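Local coordinates for protein P43 (Trichuris muris, PDB 6QIX) that is the major secreted protein of the whipworm parasite, tethers to matrix and inhibits the function of the host cytokine interleukin-13, at residues I300-F304 against Y321-M326. Where two conformers were deposited one is given. Numbering follows the deposited sequence.
Sequences IWDDF and YAKMLM
This is apolar packing between the two arms of an antiparallel helical hairpin, helix 292-310 followed closely by helix 315-325. Build 300-304 and 321-325 as alpha-helix, with F304 N bonded to I300 O and L325 N to Y321 O, each at 2.9 Å; M326 N still bonds A322 O at 2.9 Å. Set the local axes 11.9 Å apart at 171°, in a register that puts the CA of W301 nearest that of L325 (8.4 Å) and the CA of F304 nearest that of A322 (8.2 Å). L325, chi1 t and chi2 p, reaches between I300, W301 and F304: its CD2 sits 3.8 Å from the centroid of the W301 six-membered ring, almost on the normal, a CH-pi contact, and 3.6 Å from F304 CB, while its CD1 lies 4.1 Å from I300 CG2. W301 (chi1 m, chi2 100°) brings CH2 to 3.9 Å from A322 CB; M326 (m, m, m) has SD 3.5 Å from W301 CZ2, oblique to the ring, a Met-aromatic contact. F304 (chi1 t, chi2 72°) brings CE1 to 3.7 Å from Y321 CB. Y225 meets the F304 ring edge-to-face; L117 packs on W301. Dispersion and shape fit, not polar pairing, join the arms here.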
ATOM      1  N   ILE A 300      -2.187 -15.829   4.702  1.00 23.12           N
ATOM      2  CA  ILE A 300      -3.343 -14.930   4.703  1.00 23.22           C
ATOM      3  C   ILE A 300      -3.659 -14.433   3.289  1.00 20.24           C
ATOM      4  O   ILE A 300      -4.829 -14.385   2.882  1.00 21.27           O
ATOM      5  CB  ILE A 300      -3.121 -13.756   5.669  1.00 25.60           C
ATOM      6  CG1 ILE A 300      -3.125 -14.231   7.122  1.00 27.14           C
ATOM      7  CG2 ILE A 300      -4.234 -12.710   5.471  1.00 28.50           C
ATOM      8  CD1 ILE A 300      -2.383 -13.298   8.075  1.00 30.01           C
ATOM      9  N   TRP A 301      -2.630 -14.064   2.516  1.00 19.58           N
ATOM     10  CA  TRP A 301      -2.857 -13.593   1.147  1.00 18.73           C
ATOM     11  C   TRP A 301      -3.279 -14.723   0.226  1.00 18.00           C
ATOM     12  O   TRP A 301      -4.176 -14.535  -0.608  1.00 20.74           O
ATOM     13  CB  TRP A 301      -1.606 -12.894   0.638  1.00 18.93           C
ATOM     14  CG  TRP A 301      -1.566 -11.475   1.135  1.00 18.37           C
ATOM     15  CD1 TRP A 301      -0.852 -10.965   2.186  1.00 18.45           C
ATOM     16  CD2 TRP A 301      -2.350 -10.394   0.621  1.00 15.66           C
ATOM     17  NE1 TRP A 301      -1.131  -9.623   2.334  1.00 17.50           N
ATOM     18  CE2 TRP A 301      -2.066  -9.252   1.400  1.00 16.76           C
ATOM     19  CE3 TRP A 301      -3.290 -10.291  -0.402  1.00 17.93           C
ATOM     20  CZ2 TRP A 301      -2.657  -8.003   1.140  1.00 16.51           C
ATOM     21  CZ3 TRP A 301      -3.863  -9.048  -0.662  1.00 15.21           C
ATOM     22  CH2 TRP A 301      -3.521  -7.918   0.084  1.00 15.48           C
ATOM     23  N   ASP A 302      -2.691 -15.912   0.366  1.00 21.50           N
ATOM     24  CA  ASP A 302      -3.160 -17.027  -0.452  1.00 24.17           C
ATOM     25  C   ASP A 302      -4.643 -17.261  -0.206  1.00 25.13           C
ATOM     26  O   ASP A 302      -5.423 -17.478  -1.156  1.00 26.13           O
ATOM     27  CB  ASP A 302      -2.360 -18.302  -0.125  1.00 26.58           C
ATOM     28  CG  ASP A 302      -0.953 -18.314  -0.742  1.00 31.61           C
ATOM     29  OD1 ASP A 302      -0.680 -17.518  -1.661  1.00 32.68           O
ATOM     30  OD2 ASP A 302      -0.089 -19.118  -0.287  1.00 34.62           O
ATOM     31  N   ASP A 303      -5.051 -17.231   1.072  1.00 23.33           N
ATOM     32  CA  ASP A 303      -6.450 -17.475   1.412  1.00 23.68           C
ATOM     33  C   ASP A 303      -7.357 -16.362   0.887  1.00 22.78           C
ATOM     34  O   ASP A 303      -8.453 -16.638   0.369  1.00 26.45           O
ATOM     35  CB  ASP A 303      -6.594 -17.632   2.920  1.00 27.54           C
ATOM     36  CG  ASP A 303      -5.951 -18.932   3.432  1.00 40.24           C
ATOM     37  OD1 ASP A 303      -5.800 -19.084   4.666  1.00 45.73           O
ATOM     38  OD2 ASP A 303      -5.597 -19.809   2.600  1.00 42.50           O
ATOM     39  N   PHE A 304      -6.919 -15.105   0.994  1.00 20.60           N
ATOM     40  CA  PHE A 304      -7.713 -14.005   0.453  1.00 19.10           C
ATOM     41  C   PHE A 304      -7.877 -14.145  -1.059  1.00 20.04           C
ATOM     42  O   PHE A 304      -8.972 -13.960  -1.609  1.00 19.85           O
ATOM     43  CB  PHE A 304      -7.080 -12.638   0.780  1.00 16.60           C
ATOM     44  CG  PHE A 304      -7.701 -11.523  -0.018  1.00 17.45           C
ATOM     45  CD1 PHE A 304      -8.988 -11.092   0.279  1.00 20.97           C
ATOM     46  CD2 PHE A 304      -7.034 -10.956  -1.098  1.00 15.66           C
ATOM     47  CE1 PHE A 304      -9.628 -10.100  -0.489  1.00 20.32           C
ATOM     48  CE2 PHE A 304      -7.666  -9.970  -1.880  1.00 15.07           C
ATOM     49  CZ  PHE A 304      -8.954  -9.524  -1.575  1.00 17.27           C
ATOM     50  N   TYR A 321     -11.002  -4.650  -0.533  1.00 15.23           N
ATOM     51  CA  TYR A 321     -10.581  -5.493   0.572  1.00 14.34           C
ATOM     52  C   TYR A 321      -9.064  -5.566   0.640  1.00 12.53           C
ATOM     53  O   TYR A 321      -8.470  -5.514   1.735  1.00 14.28           O
ATOM     54  CB  TYR A 321     -11.160  -6.898   0.427  1.00 14.74           C
ATOM     55  CG  TYR A 321     -12.575  -7.075   0.908  1.00 18.33           C
ATOM     56  CD1 TYR A 321     -12.924  -6.891   2.244  1.00 19.81           C
ATOM     57  CD2 TYR A 321     -13.582  -7.443   0.020  1.00 18.61           C
ATOM     58  CE1 TYR A 321     -14.223  -7.059   2.676  1.00 21.00           C
ATOM     59  CE2 TYR A 321     -14.898  -7.605   0.441  1.00 20.29           C
ATOM     60  CZ  TYR A 321     -15.205  -7.428   1.766  1.00 22.24           C
ATOM     61  OH  TYR A 321     -16.513  -7.602   2.190  1.00 25.89           O
ATOM     62  N   ALA A 322      -8.408  -5.700  -0.514  1.00 12.95           N
ATOM     63  CA  ALA A 322      -6.969  -5.923  -0.492  1.00 11.58           C
ATOM     64  C   ALA A 322      -6.252  -4.695   0.076  1.00 12.74           C
ATOM     65  O   ALA A 322      -5.236  -4.828   0.744  1.00 13.64           O
ATOM     66  CB  ALA A 322      -6.461  -6.249  -1.893  1.00 12.12           C
ATOM     67  N   LYS A 323      -6.725  -3.481  -0.247  1.00 12.00           N
ATOM     68  CA  LYS A 323      -6.080  -2.287   0.294  1.00 13.22           C
ATOM     69  C   LYS A 323      -6.135  -2.264   1.812  1.00 14.10           C
ATOM     70  O   LYS A 323      -5.174  -1.807   2.461  1.00 16.33           O
ATOM     71  CB  LYS A 323      -6.712  -1.019  -0.310  1.00 15.03           C
ATOM     72  CG  LYS A 323      -6.338  -0.823  -1.782  1.00 15.28           C
ATOM     73  CD  LYS A 323      -7.100   0.335  -2.407  1.00 19.54           C
ATOM     74  CE  LYS A 323      -6.996   0.362  -3.845  1.00 22.94           C
ATOM     75  NZ  LYS A 323      -7.772   1.564  -4.377  1.00 27.55           N
ATOM     76  N   MET A 324      -7.229  -2.749   2.402  0.55 14.53           N
ATOM     77  CA  MET A 324      -7.309  -2.861   3.856  0.55 14.19           C
ATOM     78  C   MET A 324      -6.344  -3.937   4.370  0.55 14.68           C
ATOM     79  O   MET A 324      -5.605  -3.716   5.343  0.55 13.81           O
ATOM     80  CB  MET A 324      -8.760  -3.169   4.280  0.55 15.71           C
ATOM     81  CG  MET A 324      -9.800  -2.111   3.880  0.55 16.34           C
ATOM     82  SD  MET A 324     -11.519  -2.564   4.312  0.55 21.45           S
ATOM     83  CE  MET A 324     -11.526  -2.330   6.092  0.55 24.84           C
ATOM     84  N   LEU A 325      -6.324  -5.097   3.709  1.00 13.76           N
ATOM     85  CA  LEU A 325      -5.445  -6.199   4.133  1.00 14.85           C
ATOM     86  C   LEU A 325      -3.979  -5.776   4.082  1.00 14.92           C
ATOM     87  O   LEU A 325      -3.172  -6.210   4.926  1.00 16.59           O
ATOM     88  CB  LEU A 325      -5.737  -7.428   3.264  1.00 16.86           C
ATOM     89  CG  LEU A 325      -5.421  -8.811   3.788  1.00 24.05           C
ATOM     90  CD1 LEU A 325      -6.177  -9.094   5.071  1.00 24.10           C
ATOM     91  CD2 LEU A 325      -5.764  -9.868   2.737  1.00 26.93           C
ATOM     92  N   MET A 326      -3.609  -4.930   3.112  1.00 15.01           N
ATOM     93  CA  MET A 326      -2.239  -4.420   3.077  1.00 14.71           C
ATOM     94  C   MET A 326      -1.846  -3.652   4.339  1.00 15.95           C
ATOM     95  O   MET A 326      -0.658  -3.386   4.513  1.00 17.30           O
ATOM     96  CB  MET A 326      -1.987  -3.513   1.849  1.00 15.85           C
ATOM     97  CG  MET A 326      -1.952  -4.320   0.564  1.00 18.08           C
ATOM     98  SD  MET A 326      -0.604  -5.300   0.232  1.00 21.36           S
ATOM     99  CE  MET A 326       0.729  -4.122   0.190  1.00 25.49           C
TER